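Local coordinates for protein possible metal-dependent hydrolase (Veillonella parvula, PDB 3RPC) that is probably a metal-dependent hydrolase of the metallo-beta-lactamase superfamily that binds two zinc ions, its substrate unidentified, at residues Met4-His9 / Gly259-Leu264; Leu17-Thr22 / Ala158-Val163. All blocks are in the same frame, centred on the assembly; numbering follows the deposited sequence.

Contact 1. Residues Met4-His9 / Gly259-Leu264; sequences MTQYTH and GETITL
The CG2 methyl of Thr261 lies over one face of the Gln6 carboxamide, 3.6 Å from CD and nearly equidistant from OE1 and NE2, while Tyr7 meets the His9 imidazole at its edge, with Tyr7 CZ in the ring plane and OH hydrogen-bonded to ND1 at 2.8 Å. Both groups belong to an antiparallel strand pair that ends one sheet of the metallo-beta-lactamase αββα sandwich, where C-terminal strand 261-263 flanks N-terminal strand 6-11. Tyr7 and Ile262 form the hydrogen-bonded pair: Ile262 N reaches Tyr7 O at 2.8 Å and almost straight (176°), and Tyr7 N answers to Ile262 O. Further bonds run from Leu264 N to Thr5 O, from His9 N to Glu260 O and from Gly259 N to His9 O. A water also donates to Thr5 O; its bond to the terminal Leu264 O is unusually short and doubtful.

Tyr7, Ile262 and Leu264 turn inward, against strand 221-225 of the second sheet. Leu264 CG, anti to its carbonyl carbon (chi1 -57°), rests 3.8 Å from Gln6 CA, and CD1 lies 4.2 Å from Tyr7 CB. Gln6, Thr8, Thr261 and Thr263 occupy the other face. There Thr8 and Thr261 place their hydroxyls beside their own backbone N, and OG1 meets OG1 at 2.7 Å in a hydrogen bond.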
loop_
_atom_site.group_PDB
_atom_site.type_symbol
_atom_site.label_atom_id
_atom_site.label_comp_id
_atom_site.label_asym_id
_atom_site.label_seq_id
_atom_site.Cartn_x
_atom_site.Cartn_y
_atom_site.Cartn_z
HETATM N N MSE A 4 -18.943 -14.240 -23.767
HETATM C CA MSE A 4 -17.563 -13.852 -24.049
HETATM C C MSE A 4 -16.699 -13.721 -22.793
HETATM O O MSE A 4 -15.551 -14.163 -22.778
HETATM C CB MSE A 4 -17.532 -12.534 -24.831
HETATM C CG MSE A 4 -18.433 -12.510 -26.055
HETATM SE SE MSE A 4 -17.452 -12.082 -27.685
HETATM C CE MSE A 4 -16.156 -13.539 -27.629
ATOM N N THR A 5 -17.249 -13.115 -21.744
ATOM C CA THR A 5 -16.458 -12.795 -20.558
ATOM C C THR A 5 -16.206 -14.036 -19.716
ATOM O O THR A 5 -17.143 -14.695 -19.266
ATOM C CB THR A 5 -17.119 -11.687 -19.722
ATOM O OG1 THR A 5 -17.236 -10.511 -20.535
ATOM C CG2 THR A 5 -16.280 -11.366 -18.492
ATOM N N GLN A 6 -14.931 -14.348 -19.509
ATOM C CA GLN A 6 -14.549 -15.619 -18.923
ATOM C C GLN A 6 -13.121 -15.584 -18.402
ATOM O O GLN A 6 -12.315 -14.727 -18.795
ATOM C CB GLN A 6 -14.667 -16.731 -19.970
ATOM C CG GLN A 6 -13.743 -16.527 -21.165
ATOM C CD GLN A 6 -13.734 -17.706 -22.108
ATOM O OE1 GLN A 6 -14.786 -18.244 -22.455
ATOM N NE2 GLN A 6 -12.543 -18.135 -22.504
ATOM N N TYR A 7 -12.820 -16.532 -17.520
ATOM C CA TYR A 7 -11.466 -16.734 -17.034
ATOM C C TYR A 7 -11.050 -18.167 -17.335
ATOM O O TYR A 7 -11.691 -19.117 -16.884
ATOM C CB TYR A 7 -11.362 -16.438 -15.524
ATOM C CG TYR A 7 -9.994 -16.763 -14.961
ATOM C CD1 TYR A 7 -8.914 -15.918 -15.184
ATOM C CD2 TYR A 7 -9.773 -17.928 -14.236
ATOM C CE1 TYR A 7 -7.654 -16.220 -14.698
ATOM C CE2 TYR A 7 -8.514 -18.234 -13.741
ATOM C CZ TYR A 7 -7.459 -17.378 -13.978
ATOM O OH TYR A 7 -6.206 -17.689 -13.504
ATOM N N THR A 8 -9.991 -18.321 -18.115
ATOM C CA THR A 8 -9.419 -19.632 -18.357
ATOM C C THR A 8 -8.177 -19.781 -17.503
ATOM O O THR A 8 -7.193 -19.059 -17.688
ATOM C CB THR A 8 -9.035 -19.820 -19.832
ATOM O OG1 THR A 8 -10.216 -19.762 -20.645
ATOM C CG2 THR A 8 -8.356 -21.164 -20.021
ATOM N N HIS A 9 -8.216 -20.703 -16.550
ATOM C CA HIS A 9 -7.037 -20.914 -15.743
ATOM C C HIS A 9 -5.980 -21.673 -16.529
ATOM O O HIS A 9 -6.315 -22.601 -17.259
ATOM C CB HIS A 9 -7.335 -21.659 -14.450
ATOM C CG HIS A 9 -6.182 -21.605 -13.514
ATOM N ND1 HIS A 9 -5.596 -20.409 -13.163
ATOM C CD2 HIS A 9 -5.450 -22.579 -12.923
ATOM C CE1 HIS A 9 -4.569 -20.646 -12.371
ATOM N NE2 HIS A 9 -4.458 -21.952 -12.209
ATOM N N GLY A 259 -6.217 -25.310 -17.296
ATOM C CA GLY A 259 -6.856 -25.392 -18.604
ATOM C C GLY A 259 -8.364 -25.190 -18.563
ATOM O O GLY A 259 -9.000 -25.054 -19.608
ATOM N N GLU A 260 -8.942 -25.164 -17.363
ATOM C CA GLU A 260 -10.389 -25.020 -17.221
ATOM C C GLU A 260 -10.879 -23.586 -17.404
ATOM O O GLU A 260 -10.276 -22.642 -16.897
ATOM C CB GLU A 260 -10.847 -25.539 -15.850
ATOM C CG GLU A 260 -12.335 -25.356 -15.583
ATOM C CD GLU A 260 -12.773 -25.955 -14.254
ATOM O OE1 GLU A 260 -11.998 -26.722 -13.640
ATOM O OE2 GLU A 260 -13.902 -25.650 -13.815
ATOM N N THR A 261 -11.993 -23.434 -18.111
ATOM C CA THR A 261 -12.606 -22.131 -18.320
ATOM C C THR A 261 -13.849 -21.951 -17.457
ATOM O O THR A 261 -14.705 -22.840 -17.374
ATOM C CB THR A 261 -12.995 -21.951 -19.796
ATOM O OG1 THR A 261 -11.808 -21.949 -20.595
ATOM C CG2 THR A 261 -13.754 -20.639 -20.010
ATOM N N ILE A 262 -13.929 -20.794 -16.807
ATOM C CA ILE A 262 -15.095 -20.406 -16.022
ATOM C C ILE A 262 -15.734 -19.177 -16.661
ATOM O O ILE A 262 -15.078 -18.150 -16.837
ATOM C CB ILE A 262 -14.705 -20.068 -14.571
ATOM C CG1 ILE A 262 -14.051 -21.280 -13.913
ATOM C CG2 ILE A 262 -15.923 -19.601 -13.783
ATOM C CD1 ILE A 262 -13.432 -20.987 -12.557
ATOM N N THR A 263 -17.007 -19.297 -17.032
ATOM C CA THR A 263 -17.748 -18.181 -17.610
ATOM C C THR A 263 -18.148 -17.223 -16.497
ATOM O O THR A 263 -18.667 -17.650 -15.470
ATOM C CB THR A 263 -19.002 -18.676 -18.361
ATOM O OG1 THR A 263 -18.603 -19.499 -19.466
ATOM C CG2 THR A 263 -19.817 -17.494 -18.884
ATOM N N LEU A 264 -17.886 -15.933 -16.689
ATOM C CA LEU A 264 -18.102 -14.945 -15.635
ATOM C C LEU A 264 -19.407 -14.175 -15.808
ATOM O O LEU A 264 -20.031 -14.180 -16.868
ATOM C CB LEU A 264 -16.923 -13.968 -15.567
ATOM C CG LEU A 264 -15.548 -14.613 -15.356
ATOM C CD1 LEU A 264 -14.442 -13.564 -15.346
ATOM C CD2 LEU A 264 -15.520 -15.447 -14.088
ATOM O OXT LEU A 264 -19.861 -13.518 -14.874
HETATM O O HOH W 1 -19.912 -14.144 -19.404
#

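Contact 2. Residues Leu17-Thr22 / Ala158-Val163; sequences LTIKNT and ADEPTV
Lys20 sets CG anti to its carbonyl carbon, and its chain bends at chi2 (147°) and again at chi4, whereas Glu160 folds at chi2 (-65°), which turns CD out of the extended line toward the Thr5 hydroxyl, with OE2 beside Lys20 NZ. The setting is the metallo-beta-lactamase sandwich: the beta hairpin of strands 14-19 and 22-26, in one sheet, faces the connection between strands 152-156 and 163-165 of the other. A type II' turn from Ile19 to Thr22 closes the hairpin, with Lys20 as its first central residue; Ile19 N bonds to Thr22 O, and Thr22 N to Ile19 O.

From the turn the lysine crosses to the opposing loop, where two acceptors grip its ammonium. Glu160 OE2 takes it at 2.9 Å in a salt bridge, through the anti lone pair that points away from OE1. The carbonyl O of Ala158 takes it at the same distance, and NZ approaches this oxygen close to the line of the C=O bond (161°). The carboxylate of Asp159 is not in contact with NZ but may add to the negative potential around it. Glu160 OE1 has its own partner, the hydroxyl of Thr5, so both carboxylate oxygens are engaged.

Deeper between the sheets the contact turns apolar. Ile19 and Glu160 run past each other in opposite senses, the CG2 branch of the isoleucine lying 3.9 Å from Glu160 CG. Phe155 of strand 152-156 packs on both Ile19 and Leu17, placing the inner end of the contact between the sheets. There Leu17 and Val163 point toward one another and slide past in opposite directions, with Leu17 CD2 4.0 Å from Val163 CG1.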
loop_
_atom_site.group_PDB
_atom_site.type_symbol
_atom_site.label_atom_id
_atom_site.label_comp_id
_atom_site.label_asym_id
_atom_site.label_seq_id
_atom_site.Cartn_x
_atom_site.Cartn_y
_atom_site.Cartn_z
ATOM N N LEU A 17 -7.836 -13.847 -18.969
ATOM C CA LEU A 17 -9.079 -13.190 -18.608
ATOM C C LEU A 17 -9.616 -12.475 -19.827
ATOM O O LEU A 17 -8.982 -11.558 -20.348
ATOM C CB LEU A 17 -8.841 -12.182 -17.479
ATOM C CG LEU A 17 -10.043 -11.338 -17.048
ATOM C CD1 LEU A 17 -11.131 -12.234 -16.460
ATOM C CD2 LEU A 17 -9.631 -10.268 -16.035
ATOM N N THR A 18 -10.784 -12.897 -20.291
ATOM C CA THR A 18 -11.383 -12.257 -21.459
ATOM C C THR A 18 -12.542 -11.412 -20.998
ATOM O O THR A 18 -13.432 -11.892 -20.300
ATOM C CB THR A 18 -11.905 -13.275 -22.486
ATOM O OG1 THR A 18 -10.828 -14.100 -22.949
ATOM C CG2 THR A 18 -12.530 -12.545 -23.676
ATOM N N ILE A 19 -12.519 -10.142 -21.379
ATOM C CA ILE A 19 -13.598 -9.225 -21.058
ATOM C C ILE A 19 -13.892 -8.526 -22.365
ATOM O O ILE A 19 -13.009 -7.892 -22.942
ATOM C CB ILE A 19 -13.179 -8.189 -20.009
ATOM C CG1 ILE A 19 -12.777 -8.871 -18.705
ATOM C CG2 ILE A 19 -14.311 -7.202 -19.747
ATOM C CD1 ILE A 19 -12.221 -7.891 -17.671
ATOM N N LYS A 20 -15.121 -8.671 -22.848
ATOM C CA LYS A 20 -15.473 -8.167 -24.170
ATOM C C LYS A 20 -14.575 -8.811 -25.228
ATOM O O LYS A 20 -14.473 -10.038 -25.281
ATOM C CB LYS A 20 -15.409 -6.639 -24.193
ATOM C CG LYS A 20 -16.678 -5.980 -23.631
ATOM C CD LYS A 20 -16.393 -4.665 -22.925
ATOM C CE LYS A 20 -17.672 -3.864 -22.672
ATOM N NZ LYS A 20 -18.883 -4.709 -22.444
ATOM N N ASN A 21 -13.923 -8.013 -26.065
ATOM C CA ASN A 21 -13.032 -8.554 -27.090
ATOM C C ASN A 21 -11.562 -8.501 -26.689
ATOM O O ASN A 21 -10.677 -8.658 -27.527
ATOM C CB ASN A 21 -13.218 -7.824 -28.424
ATOM C CG ASN A 21 -14.625 -7.947 -28.967
ATOM O OD1 ASN A 21 -15.224 -6.957 -29.391
ATOM N ND2 ASN A 21 -15.163 -9.160 -28.959
ATOM N N THR A 22 -11.299 -8.279 -25.404
ATOM C CA THR A 22 -9.925 -8.173 -24.938
ATOM C C THR A 22 -9.559 -9.355 -24.058
ATOM O O THR A 22 -10.258 -9.649 -23.089
ATOM C CB THR A 22 -9.707 -6.871 -24.146
ATOM O OG1 THR A 22 -9.840 -5.754 -25.036
ATOM C CG2 THR A 22 -8.322 -6.850 -23.513
ATOM N N ALA A 158 -18.091 -1.692 -18.941
ATOM C CA ALA A 158 -19.539 -1.514 -18.995
ATOM C C ALA A 158 -20.284 -2.835 -19.125
ATOM O O ALA A 158 -20.008 -3.625 -20.030
ATOM C CB ALA A 158 -19.912 -0.588 -20.147
ATOM N N ASP A 159 -21.219 -3.074 -18.204
ATOM C CA ASP A 159 -22.094 -4.245 -18.262
ATOM C C ASP A 159 -21.346 -5.554 -18.069
ATOM O O ASP A 159 -21.855 -6.623 -18.412
ATOM C CB ASP A 159 -22.854 -4.272 -19.586
ATOM C CG ASP A 159 -23.601 -2.985 -19.847
ATOM O OD1 ASP A 159 -24.295 -2.504 -18.925
ATOM O OD2 ASP A 159 -23.481 -2.446 -20.965
ATOM N N GLU A 160 -20.143 -5.466 -17.511
ATOM C CA GLU A 160 -19.341 -6.649 -17.248
ATOM C C GLU A 160 -19.115 -6.775 -15.747
ATOM O O GLU A 160 -19.120 -5.774 -15.035
ATOM C CB GLU A 160 -17.987 -6.543 -17.957
ATOM C CG GLU A 160 -18.063 -6.351 -19.468
ATOM C CD GLU A 160 -18.673 -7.552 -20.157
ATOM O OE1 GLU A 160 -18.714 -8.635 -19.532
ATOM O OE2 GLU A 160 -19.123 -7.414 -21.315
ATOM N N PRO A 161 -18.905 -8.005 -15.258
ATOM C CA PRO A 161 -18.562 -8.154 -13.843
ATOM C C PRO A 161 -17.241 -7.463 -13.559
ATOM O O PRO A 161 -16.317 -7.533 -14.364
ATOM C CB PRO A 161 -18.406 -9.675 -13.671
ATOM C CG PRO A 161 -18.111 -10.188 -15.056
ATOM C CD PRO A 161 -18.900 -9.294 -15.979
ATOM N N THR A 162 -17.163 -6.779 -12.425
ATOM C CA THR A 162 -15.899 -6.241 -11.973
ATOM C C THR A 162 -15.077 -7.398 -11.429
ATOM O O THR A 162 -15.563 -8.180 -10.617
ATOM C CB THR A 162 -16.117 -5.188 -10.894
ATOM O OG1 THR A 162 -16.758 -4.053 -11.484
ATOM C CG2 THR A 162 -14.787 -4.766 -10.275
ATOM N N VAL A 163 -13.844 -7.510 -11.908
ATOM C CA VAL A 163 -12.964 -8.612 -11.548
ATOM C C VAL A 163 -11.808 -8.109 -10.693
ATOM O O VAL A 163 -11.106 -7.172 -11.076
ATOM C CB VAL A 163 -12.397 -9.292 -12.809
ATOM C CG1 VAL A 163 -11.466 -10.429 -12.434
ATOM C CG2 VAL A 163 -13.532 -9.785 -13.701
#

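Contact 1 joins neighbouring strands within one sheet, contact 2 joins that sheet to the other across the sandwich. Both are partly buried, yet contact 1 covers the larger area, 492 against 273 Å², and rests chiefly on backbone hydrogen bonds, whereas contact 2 has no backbone-to-backbone hydrogen bond between its segments: at its outer end a lysine ammonium bonds to a carboxylate and a carbonyl, and the rest is aliphatic. Strands 6-11 and 14-19 adjoin, and Gln6 O lies 2.8 Å from Thr18 N, a probable hydrogen bond. Leu264 of contact 1 packs on Leu17 of contact 2, continuing the apolar layer. The Thr5 hydroxyl bond to Glu160 OE1 ties the two at the outer end.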